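Local coordinates for signal transduction histidine-protein kinase/phosphatase MprB (Mycobacterium hassiacum, PDB 6BLK) that probably autophosphorylates on a histidine with ATP as the sensor kinase of a two-component system, this chain being its ATP-binding catalytic domain, at residues A[5-14]-A[37-48]; A[78-89]-A[144-155]. All coordinates share one frame; numbering follows the deposited sequence.

How the interactions relate
From the N terminus of this ATP-binding domain, strand 7-10 leads into helix 11-25; the chain then returns as strand 30-40, whose end pairs with the first strand in interaction 1, closing a loop of 22 residues just before helix 44-60. Interaction 2 opens further on and spans 54 residues, joining strand 79-85 to strand 147-154 beside the nucleotide. The two loops, a short closure followed by a long one, stand in series, neither nested nor crossed. Their centres lie about 17 Å apart, yet they touch in the shared sheet, where Trp-38 packs against His-79, Ala-80 and Gly-155.

Interaction 1 of 2, residues A[5-14]-A[37-48]; sequences VHEPVDMTEV and PWQVIGDSSGLG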
loop_
_atom_site.group_PDB
_atom_site.type_symbol
_atom_site.label_atom_id
_atom_site.label_comp_id
_atom_site.label_asym_id
_atom_site.label_seq_id
_atom_site.Cartn_x
_atom_site.Cartn_y
_atom_site.Cartn_z
ATOM N N VAL A 5 -16.661 5.927 -10.794
ATOM C CA VAL A 5 -15.846 5.766 -11.994
ATOM C C VAL A 5 -15.594 4.276 -12.203
ATOM O O VAL A 5 -15.136 3.585 -11.287
ATOM C CB VAL A 5 -14.529 6.546 -11.866
ATOM C CG1 VAL A 5 -13.727 6.483 -13.151
ATOM C CG2 VAL A 5 -14.805 7.991 -11.469
ATOM N N HIS A 6 -15.906 3.773 -13.419
ATOM C CA HIS A 6 -15.780 2.348 -13.763
ATOM C C HIS A 6 -15.122 2.307 -15.145
ATOM O O HIS A 6 -15.798 2.131 -16.162
ATOM C CB HIS A 6 -17.141 1.662 -13.762
ATOM C CG HIS A 6 -17.089 0.189 -13.496
ATOM N ND1 HIS A 6 -16.897 -0.329 -12.234
ATOM C CD2 HIS A 6 -17.222 -0.877 -14.323
ATOM C CE1 HIS A 6 -16.902 -1.650 -12.293
ATOM N NE2 HIS A 6 -17.097 -2.008 -13.549
ATOM N N GLU A 7 -13.809 2.500 -15.188
ATOM C CA GLU A 7 -13.042 2.522 -16.424
ATOM C C GLU A 7 -11.808 1.636 -16.304
ATOM O O GLU A 7 -11.361 1.332 -15.195
ATOM C CB GLU A 7 -12.592 3.949 -16.776
ATOM C CG GLU A 7 -13.740 4.961 -16.942
ATOM C CD GLU A 7 -14.607 4.709 -18.179
ATOM O OE1 GLU A 7 -14.176 3.952 -19.076
ATOM O OE2 GLU A 7 -15.722 5.272 -18.253
ATOM N N PRO A 8 -11.232 1.209 -17.426
ATOM C CA PRO A 8 -9.984 0.427 -17.359
ATOM C C PRO A 8 -8.853 1.256 -16.777
ATOM O O PRO A 8 -8.641 2.407 -17.172
ATOM C CB PRO A 8 -9.717 0.042 -18.821
ATOM C CG PRO A 8 -10.988 0.232 -19.517
ATOM C CD PRO A 8 -11.749 1.293 -18.804
ATOM N N VAL A 9 -8.148 0.669 -15.801
ATOM C CA VAL A 9 -7.059 1.319 -15.060
ATOM C C VAL A 9 -5.789 0.476 -15.193
ATOM O O VAL A 9 -5.765 -0.691 -14.779
ATOM C CB VAL A 9 -7.408 1.523 -13.575
ATOM C CG1 VAL A 9 -6.257 2.144 -12.855
ATOM C CG2 VAL A 9 -8.631 2.414 -13.409
ATOM N N ASP A 10 -4.727 1.073 -15.739
ATOM C CA ASP A 10 -3.413 0.426 -15.855
ATOM C C ASP A 10 -2.660 0.568 -14.531
ATOM O O ASP A 10 -2.253 1.659 -14.156
ATOM C CB ASP A 10 -2.671 1.088 -17.018
ATOM C CG ASP A 10 -1.301 0.546 -17.255
ATOM O OD1 ASP A 10 -0.735 -0.120 -16.380
ATOM O OD2 ASP A 10 -0.766 0.837 -18.349
ATOM N N MET A 11 -2.485 -0.533 -13.798
ATOM C CA MET A 11 -1.914 -0.424 -12.472
ATOM C C MET A 11 -0.432 -0.082 -12.520
ATOM O O MET A 11 0.088 0.464 -11.544
ATOM C CB MET A 11 -2.116 -1.714 -11.668
ATOM C CG MET A 11 -3.547 -1.951 -11.196
ATOM S SD MET A 11 -4.189 -0.609 -10.133
ATOM C CE MET A 11 -3.080 -0.595 -8.762
ATOM N N THR A 12 0.237 -0.362 -13.643
ATOM C CA THR A 12 1.628 0.051 -13.776
ATOM C C THR A 12 1.727 1.565 -13.761
ATOM O O THR A 12 2.617 2.129 -13.119
ATOM C CB THR A 12 2.235 -0.518 -15.049
ATOM O OG1 THR A 12 2.122 -1.944 -15.051
ATOM C CG2 THR A 12 3.694 -0.107 -15.160
ATOM N N GLU A 13 0.807 2.246 -14.439
ATOM C CA GLU A 13 0.862 3.701 -14.439
ATOM C C GLU A 13 0.463 4.264 -13.081
ATOM O O GLU A 13 1.072 5.230 -12.610
ATOM C CB GLU A 13 -0.018 4.262 -15.553
ATOM C CG GLU A 13 0.356 3.824 -16.968
ATOM C CD GLU A 13 1.078 4.908 -17.744
ATOM O OE1 GLU A 13 1.678 5.803 -17.106
ATOM O OE2 GLU A 13 1.033 4.870 -18.996
ATOM N N VAL A 14 -0.548 3.674 -12.433
ATOM C CA VAL A 14 -0.972 4.131 -11.119
ATOM C C VAL A 14 0.187 4.062 -10.138
ATOM O O VAL A 14 0.467 5.020 -9.406
ATOM C CB VAL A 14 -2.173 3.303 -10.636
ATOM C CG1 VAL A 14 -2.453 3.559 -9.179
ATOM C CG2 VAL A 14 -3.376 3.642 -11.479
ATOM N N PRO A 37 2.156 -6.408 -15.377
ATOM C CA PRO A 37 1.050 -5.644 -15.986
ATOM C C PRO A 37 -0.314 -6.186 -15.579
ATOM O O PRO A 37 -0.640 -7.362 -15.822
ATOM C CB PRO A 37 1.281 -5.806 -17.493
ATOM C CG PRO A 37 2.784 -6.042 -17.599
ATOM C CD PRO A 37 3.136 -6.844 -16.390
ATOM N N TRP A 38 -1.131 -5.288 -15.032
ATOM C CA TRP A 38 -2.436 -5.631 -14.459
ATOM C C TRP A 38 -3.430 -4.498 -14.679
ATOM O O TRP A 38 -3.183 -3.360 -14.302
ATOM C CB TRP A 38 -2.313 -5.935 -12.973
ATOM C CG TRP A 38 -3.474 -6.632 -12.390
ATOM C CD1 TRP A 38 -4.422 -6.140 -11.518
ATOM C CD2 TRP A 38 -3.804 -7.994 -12.624
ATOM N NE1 TRP A 38 -5.344 -7.130 -11.232
ATOM C CE2 TRP A 38 -4.990 -8.271 -11.905
ATOM C CE3 TRP A 38 -3.230 -8.998 -13.394
ATOM C CZ2 TRP A 38 -5.581 -9.518 -11.919
ATOM C CZ3 TRP A 38 -3.813 -10.232 -13.416
ATOM C CH2 TRP A 38 -4.989 -10.488 -12.673
ATOM N N GLN A 39 -4.601 -4.833 -15.197
ATOM C CA GLN A 39 -5.652 -3.857 -15.466
ATOM C C GLN A 39 -6.808 -4.107 -14.504
ATOM O O GLN A 39 -7.258 -5.240 -14.353
ATOM C CB GLN A 39 -6.159 -3.948 -16.910
ATOM C CG GLN A 39 -7.317 -3.001 -17.201
ATOM C CD GLN A 39 -8.017 -3.297 -18.508
ATOM O OE1 GLN A 39 -8.936 -4.112 -18.570
ATOM N NE2 GLN A 39 -7.576 -2.644 -19.560
ATOM N N VAL A 40 -7.230 -3.053 -13.818
ATOM C CA VAL A 40 -8.357 -3.086 -12.898
ATOM C C VAL A 40 -9.432 -2.182 -13.478
ATOM O O VAL A 40 -9.117 -1.149 -14.072
ATOM C CB VAL A 40 -7.939 -2.610 -11.491
ATOM C CG1 VAL A 40 -9.165 -2.485 -10.574
ATOM C CG2 VAL A 40 -6.874 -3.562 -10.879
ATOM N N ILE A 41 -10.699 -2.573 -13.335
ATOM C CA ILE A 41 -11.809 -1.720 -13.747
ATOM C C ILE A 41 -12.204 -0.898 -12.533
ATOM O O ILE A 41 -12.548 -1.451 -11.484
ATOM C CB ILE A 41 -13.001 -2.539 -14.277
ATOM C CG1 ILE A 41 -12.576 -3.520 -15.388
ATOM C CG2 ILE A 41 -14.106 -1.585 -14.773
ATOM C CD1 ILE A 41 -12.006 -2.871 -16.605
ATOM N N GLY A 42 -12.114 0.407 -12.655
ATOM C CA GLY A 42 -12.510 1.283 -11.580
ATOM C C GLY A 42 -12.063 2.713 -11.768
ATOM O O GLY A 42 -12.120 3.280 -12.870
ATOM N N ASP A 43 -11.543 3.282 -10.677
ATOM C CA ASP A 43 -11.359 4.715 -10.510
ATOM C C ASP A 43 -9.868 4.954 -10.322
ATOM O O ASP A 43 -9.336 4.699 -9.232
ATOM C CB ASP A 43 -12.160 5.182 -9.315
ATOM C CG ASP A 43 -12.020 6.655 -9.042
ATOM O OD1 ASP A 43 -11.101 7.296 -9.597
ATOM O OD2 ASP A 43 -12.842 7.164 -8.248
ATOM N N SER A 44 -9.183 5.441 -11.363
ATOM C CA SER A 44 -7.730 5.602 -11.260
ATOM C C SER A 44 -7.342 6.586 -10.160
ATOM O O SER A 44 -6.309 6.415 -9.515
ATOM C CB SER A 44 -7.128 6.031 -12.605
ATOM O OG SER A 44 -7.604 7.294 -13.026
ATOM N N SER A 45 -8.143 7.627 -9.935
ATOM C CA SER A 45 -7.796 8.600 -8.903
ATOM C C SER A 45 -7.891 7.973 -7.522
ATOM O O SER A 45 -7.012 8.188 -6.667
ATOM C CB SER A 45 -8.706 9.822 -8.998
ATOM O OG SER A 45 -10.057 9.453 -8.802
ATOM N N GLY A 46 -8.928 7.161 -7.302
ATOM C CA GLY A 46 -9.081 6.497 -6.021
ATOM C C GLY A 46 -7.978 5.486 -5.782
ATOM O O GLY A 46 -7.398 5.431 -4.700
ATOM N N LEU A 47 -7.655 4.696 -6.809
ATOM C CA LEU A 47 -6.587 3.717 -6.684
ATOM C C LEU A 47 -5.255 4.406 -6.465
ATOM O O LEU A 47 -4.430 3.924 -5.686
ATOM C CB LEU A 47 -6.509 2.829 -7.929
ATOM C CG LEU A 47 -7.679 1.860 -8.067
ATOM C CD1 LEU A 47 -7.761 1.331 -9.479
ATOM C CD2 LEU A 47 -7.660 0.738 -7.039
ATOM N N GLY A 48 -5.022 5.513 -7.161
ATOM C CA GLY A 48 -3.786 6.251 -6.953
ATOM C C GLY A 48 -3.679 6.789 -5.540
ATOM O O GLY A 48 -2.610 6.754 -4.921
HETATM O O HOH W 1 -15.350 6.265 -8.162
HETATM O O HOH W 2 0.346 -3.444 -13.320
#
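Val-9 and Val-40 face each other as a hydrogen-bonded pair in a short antiparallel beta pairing near the N terminus of this histidine-kinase ATPase domain chain; strand 7-10 runs straight into helix 11-25, whereas its partner turns a corner at Ile-41 before helix 44-60 begins. Val-9 points to the face covered by helix 44-60: its CG1 lies 3.8 Å from Leu-47 CD1, with CG2 turned to the start of that helix at Ser-44. In Met-11, chi1 of -73° sets CG, anti to the carbonyl carbon, 3.7 Å from Val-40 CG2, and the bend at chi2 turns SD toward Leu-47 CD1; its CG also meets the Trp-38 ring at an edge. Farther along helix 11-25, Val-14 sets CG1 against the backbone of Gly-48, where the two helices come together.

Toward the outer end, Ile-41 lays CG2 over one face of the His-6 imidazole, a CH-pi contact 3.4 Å from the ring centroid and displaced toward the rim. On the face of the sheet shared by Pro-8 and Gln-39, the amide NE2 of Gln-39 lies alongside Pro-8 CB. Asp-43 N-caps helix 44-60: its OD1 takes Ser-45 OG on the syn side and Gly-46 N from above the carboxylate, while a water joins OD2 to Val-5 N.

Interaction 2 of 2, residues A[78-89]-A[144-155]; sequences GHAELVITDQGP and PPGTAIHIVLPG. With ATP (adenosine-5'-triphosphate), chain E.
Two central strands of the histidine-kinase ATPase sheet, 79-85 and 147-154, pair antiparallel here, and at one end the pairing runs into the adenine site. Paired backbone bonds at Ala-80 with Leu-153, Leu-82 with Ile-151 and Ile-84 with Ile-149 hold the register.

On the face carrying Glu-81, Val-83 and His-150, the extended glutamate chain, with CG anti to the backbone N (chi1 -173°), reaches diagonally to the imidazole. His-150 ND1 donates to Glu-81 OE2 at 2.8 Å; the oxygen lies near the ring plane, but the donor approaches from above the carboxylate, 49° out of its plane. Val-83 runs side by side with the histidine and sets CG1 over the centre of one ring face, 3.9 Å from the centroid. Together these contacts constrain the rotation of the imidazole.

Asp-86 divides its carboxylate between fold and ligand. OD1 accepts Thr-147 N at 3.0 Å and, in an Asx turn, Gly-88 N at 2.8 Å, from opposite faces of its plane; a water links it to Thr-147 OG1. Thus positioned, OD2 receives the adenine amino group, ATP N6, at 2.9 Å.

Strand 67-76 flanks one side of the pair and strand 132-137 the other, while Leu-82, Ile-84 and Ile-149 pack against helix 44-60.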
loop_
_atom_site.group_PDB
_atom_site.type_symbol
_atom_site.label_atom_id
_atom_site.label_comp_id
_atom_site.label_asym_id
_atom_site.label_seq_id
_atom_site.Cartn_x
_atom_site.Cartn_y
_atom_site.Cartn_z
ATOM N N GLY A 78 -8.131 -14.249 -12.106
ATOM C CA GLY A 78 -8.786 -12.961 -12.025
ATOM C C GLY A 78 -8.305 -12.027 -10.926
ATOM O O GLY A 78 -8.938 -10.992 -10.699
ATOM N N HIS A 79 -7.179 -12.325 -10.289
ATOM C CA HIS A 79 -6.724 -11.465 -9.203
ATOM C C HIS A 79 -5.213 -11.319 -9.174
ATOM O O HIS A 79 -4.476 -12.247 -9.488
ATOM C CB HIS A 79 -7.176 -11.993 -7.844
ATOM C CG HIS A 79 -8.653 -12.078 -7.679
ATOM N ND1 HIS A 79 -9.398 -13.123 -8.185
ATOM C CD2 HIS A 79 -9.529 -11.243 -7.075
ATOM C CE1 HIS A 79 -10.673 -12.921 -7.903
ATOM N NE2 HIS A 79 -10.782 -11.789 -7.232
ATOM N N ALA A 80 -4.765 -10.167 -8.669
ATOM C CA ALA A 80 -3.367 -9.914 -8.420
ATOM C C ALA A 80 -3.240 -9.315 -7.032
ATOM O O ALA A 80 -4.211 -8.838 -6.447
ATOM C CB ALA A 80 -2.747 -8.957 -9.442
ATOM N N GLU A 81 -2.046 -9.417 -6.498
ATOM C CA GLU A 81 -1.768 -8.960 -5.154
ATOM C C GLU A 81 -0.655 -7.933 -5.215
ATOM O O GLU A 81 0.418 -8.219 -5.749
ATOM C CB GLU A 81 -1.373 -10.142 -4.264
ATOM C CG GLU A 81 -1.227 -9.788 -2.821
ATOM C CD GLU A 81 -0.552 -10.895 -2.005
ATOM O OE1 GLU A 81 0.205 -11.696 -2.593
ATOM O OE2 GLU A 81 -0.758 -10.951 -0.772
ATOM N N LEU A 82 -0.903 -6.775 -4.611
ATOM C CA LEU A 82 0.085 -5.720 -4.445
ATOM C C LEU A 82 0.581 -5.810 -3.013
ATOM O O LEU A 82 -0.214 -5.778 -2.073
ATOM C CB LEU A 82 -0.516 -4.344 -4.745
ATOM C CG LEU A 82 0.250 -3.072 -4.362
ATOM C CD1 LEU A 82 1.525 -2.887 -5.158
ATOM C CD2 LEU A 82 -0.656 -1.857 -4.577
ATOM N N VAL A 83 1.878 -5.932 -2.850
ATOM C CA VAL A 83 2.470 -5.996 -1.519
ATOM C C VAL A 83 3.480 -4.882 -1.424
ATOM O O VAL A 83 4.440 -4.838 -2.209
ATOM C CB VAL A 83 3.120 -7.354 -1.215
ATOM C CG1 VAL A 83 3.563 -7.402 0.238
ATOM C CG2 VAL A 83 2.170 -8.481 -1.479
ATOM N N ILE A 84 3.275 -3.991 -0.463
ATOM C CA ILE A 84 4.188 -2.878 -0.200
ATOM C C ILE A 84 4.834 -3.099 1.171
ATOM O O ILE A 84 4.148 -3.316 2.183
ATOM C CB ILE A 84 3.476 -1.521 -0.279
ATOM C CG1 ILE A 84 3.060 -1.223 -1.722
ATOM C CG2 ILE A 84 4.365 -0.408 0.271
ATOM C CD1 ILE A 84 2.029 -0.130 -1.881
ATOM N N THR A 85 6.163 -3.122 1.187
ATOM C CA THR A 85 6.900 -3.552 2.356
ATOM C C THR A 85 7.933 -2.507 2.724
ATOM O O THR A 85 8.480 -1.806 1.864
ATOM C CB THR A 85 7.650 -4.893 2.166
ATOM O OG1 THR A 85 8.493 -4.804 1.013
ATOM C CG2 THR A 85 6.725 -6.043 2.026
ATOM N N ASP A 86 8.209 -2.423 4.021
ATOM C CA ASP A 86 9.281 -1.548 4.505
ATOM C C ASP A 86 10.122 -2.282 5.537
ATOM O O ASP A 86 9.886 -3.444 5.876
ATOM C CB ASP A 86 8.724 -0.242 5.078
ATOM C CG ASP A 86 7.789 -0.483 6.226
ATOM O OD1 ASP A 86 8.214 -1.091 7.242
ATOM O OD2 ASP A 86 6.600 -0.113 6.088
ATOM N N GLN A 87 11.148 -1.570 6.039
ATOM C CA GLN A 87 12.058 -2.062 7.057
ATOM C C GLN A 87 11.894 -1.288 8.353
ATOM O O GLN A 87 12.838 -1.147 9.128
ATOM C CB GLN A 87 13.492 -1.968 6.554
ATOM C CG GLN A 87 13.778 -2.864 5.384
ATOM C CD GLN A 87 15.236 -2.802 4.967
ATOM O OE1 GLN A 87 15.725 -1.764 4.529
ATOM N NE2 GLN A 87 15.931 -3.911 5.112
ATOM N N GLY A 88 10.701 -0.768 8.577
ATOM C CA GLY A 88 10.362 -0.080 9.785
ATOM C C GLY A 88 10.040 -1.042 10.904
ATOM O O GLY A 88 10.326 -2.241 10.846
ATOM N N PRO A 89 9.450 -0.525 11.981
ATOM C CA PRO A 89 9.250 -1.367 13.163
ATOM C C PRO A 89 8.231 -2.471 12.995
ATOM O O PRO A 89 8.233 -3.422 13.796
ATOM C CB PRO A 89 8.775 -0.363 14.222
ATOM C CG PRO A 89 8.130 0.704 13.415
ATOM C CD PRO A 89 8.979 0.851 12.208
ATOM N N PRO A 144 14.566 -4.608 12.482
ATOM C CA PRO A 144 13.141 -4.833 12.713
ATOM C C PRO A 144 12.483 -5.624 11.570
ATOM O O PRO A 144 13.064 -5.803 10.492
ATOM C CB PRO A 144 12.579 -3.406 12.805
ATOM C CG PRO A 144 13.422 -2.623 11.932
ATOM C CD PRO A 144 14.824 -3.216 12.079
ATOM N N PRO A 145 11.247 -6.075 11.797
ATOM C CA PRO A 145 10.595 -6.939 10.800
ATOM C C PRO A 145 9.925 -6.183 9.664
ATOM O O PRO A 145 9.683 -6.784 8.608
ATOM C CB PRO A 145 9.579 -7.715 11.644
ATOM C CG PRO A 145 9.267 -6.775 12.766
ATOM C CD PRO A 145 10.576 -6.155 13.105
ATOM N N GLY A 146 9.615 -4.902 9.846
ATOM C CA GLY A 146 8.963 -4.095 8.831
ATOM C C GLY A 146 7.499 -4.462 8.723
ATOM O O GLY A 146 7.074 -5.475 9.278
ATOM N N THR A 147 6.734 -3.605 8.052
ATOM C CA THR A 147 5.322 -3.831 7.746
ATOM C C THR A 147 5.144 -4.239 6.297
ATOM O O THR A 147 5.801 -3.717 5.393
ATOM C CB THR A 147 4.494 -2.569 8.004
ATOM O OG1 THR A 147 4.674 -2.149 9.351
ATOM C CG2 THR A 147 2.991 -2.819 7.814
ATOM N N ALA A 148 4.197 -5.143 6.073
ATOM C CA ALA A 148 3.753 -5.521 4.746
ATOM C C ALA A 148 2.265 -5.241 4.682
ATOM O O ALA A 148 1.507 -5.726 5.526
ATOM C CB ALA A 148 4.065 -6.988 4.484
ATOM N N ILE A 149 1.857 -4.401 3.735
ATOM C CA ILE A 149 0.448 -4.218 3.418
ATOM C C ILE A 149 0.173 -4.998 2.149
ATOM O O ILE A 149 0.818 -4.756 1.122
ATOM C CB ILE A 149 0.099 -2.748 3.221
ATOM C CG1 ILE A 149 0.430 -1.938 4.489
ATOM C CG2 ILE A 149 -1.355 -2.620 2.841
ATOM C CD1 ILE A 149 -0.461 -2.211 5.676
ATOM N N HIS A 150 -0.805 -5.913 2.212
ATOM C CA HIS A 150 -1.145 -6.792 1.109
ATOM C C HIS A 150 -2.525 -6.389 0.591
ATOM O O HIS A 150 -3.499 -6.409 1.355
ATOM C CB HIS A 150 -1.206 -8.250 1.589
ATOM C CG HIS A 150 0.076 -8.838 2.078
ATOM N ND1 HIS A 150 0.716 -9.851 1.402
ATOM C CD2 HIS A 150 0.806 -8.618 3.202
ATOM C CE1 HIS A 150 1.797 -10.212 2.066
ATOM N NE2 HIS A 150 1.880 -9.474 3.157
ATOM N N ILE A 151 -2.615 -6.079 -0.703
ATOM C CA ILE A 151 -3.855 -5.659 -1.355
ATOM C C ILE A 151 -4.124 -6.582 -2.534
ATOM O O ILE A 151 -3.334 -6.645 -3.493
ATOM C CB ILE A 151 -3.772 -4.203 -1.826
ATOM C CG1 ILE A 151 -3.658 -3.267 -0.610
ATOM C CG2 ILE A 151 -4.983 -3.845 -2.704
ATOM C CD1 ILE A 151 -3.370 -1.831 -0.941
ATOM N N VAL A 152 -5.265 -7.252 -2.495
ATOM C CA VAL A 152 -5.695 -8.100 -3.588
ATOM C C VAL A 152 -6.706 -7.310 -4.417
ATOM O O VAL A 152 -7.667 -6.764 -3.872
ATOM C CB VAL A 152 -6.273 -9.413 -3.050
ATOM C CG1 VAL A 152 -6.831 -10.254 -4.200
ATOM C CG2 VAL A 152 -5.204 -10.167 -2.320
ATOM N N LEU A 153 -6.496 -7.261 -5.745
ATOM C CA LEU A 153 -7.335 -6.497 -6.678
ATOM C C LEU A 153 -7.821 -7.429 -7.781
ATOM O O LEU A 153 -7.006 -8.093 -8.440
ATOM C CB LEU A 153 -6.604 -5.323 -7.322
ATOM C CG LEU A 153 -6.275 -4.182 -6.349
ATOM C CD1 LEU A 153 -5.424 -3.174 -7.097
ATOM C CD2 LEU A 153 -7.556 -3.559 -5.781
ATOM N N PRO A 154 -9.114 -7.491 -8.043
ATOM C CA PRO A 154 -9.568 -8.203 -9.234
ATOM C C PRO A 154 -9.150 -7.458 -10.490
ATOM O O PRO A 154 -9.007 -6.232 -10.515
ATOM C CB PRO A 154 -11.091 -8.238 -9.078
ATOM C CG PRO A 154 -11.404 -7.094 -8.233
ATOM C CD PRO A 154 -10.222 -6.871 -7.310
ATOM N N GLY A 155 -8.923 -8.219 -11.546
ATOM C CA GLY A 155 -8.618 -7.582 -12.817
ATOM C C GLY A 155 -8.160 -8.600 -13.834
ATOM O O GLY A 155 -8.477 -9.786 -13.730
HETATM P PG ATP E . -2.415 10.120 7.616
HETATM O O1G ATP E . -2.124 8.868 6.810
HETATM O O2G ATP E . -3.887 10.471 7.879
HETATM O O3G ATP E . -1.579 11.325 7.219
HETATM P PB ATP E . -1.146 8.398 9.615
HETATM O O1B ATP E . -0.803 8.600 11.081
HETATM O O2B ATP E . -0.083 8.168 8.597
HETATM O O3B ATP E . -1.893 9.761 9.117
HETATM P PA ATP E . -2.442 5.938 8.676
HETATM O O1A ATP E . -3.927 5.589 8.629
HETATM O O2A ATP E . -1.702 6.059 7.367
HETATM O O3A ATP E . -2.359 7.304 9.566
HETATM O "O5'" ATP E . -1.756 4.921 9.654
HETATM C "C5'" ATP E . -2.284 4.698 10.950
HETATM C "C4'" ATP E . -1.128 4.415 11.902
HETATM O "O4'" ATP E . -0.655 3.098 11.600
HETATM C "C3'" ATP E . 0.100 5.331 11.829
HETATM O "O3'" ATP E . -0.046 6.513 12.647
HETATM C "C2'" ATP E . 1.177 4.401 12.353
HETATM O "O2'" ATP E . 1.147 4.306 13.789
HETATM C "C1'" ATP E . 0.749 3.053 11.817
HETATM N N9 ATP E . 1.368 2.707 10.524
HETATM C C8 ATP E . 0.790 2.716 9.275
HETATM N N7 ATP E . 1.682 2.279 8.341
HETATM C C5 ATP E . 2.822 1.988 9.005
HETATM C C6 ATP E . 4.103 1.457 8.595
HETATM N N6 ATP E . 4.324 1.218 7.295
HETATM N N1 ATP E . 5.023 1.268 9.540
HETATM C C2 ATP E . 4.788 1.534 10.838
HETATM N N3 ATP E . 3.618 2.006 11.292
HETATM C C4 ATP E . 2.611 2.239 10.418
HETATM O O HOH W 3 7.012 -0.644 9.585
HETATM O O HOH W 4 11.633 -5.835 6.476
#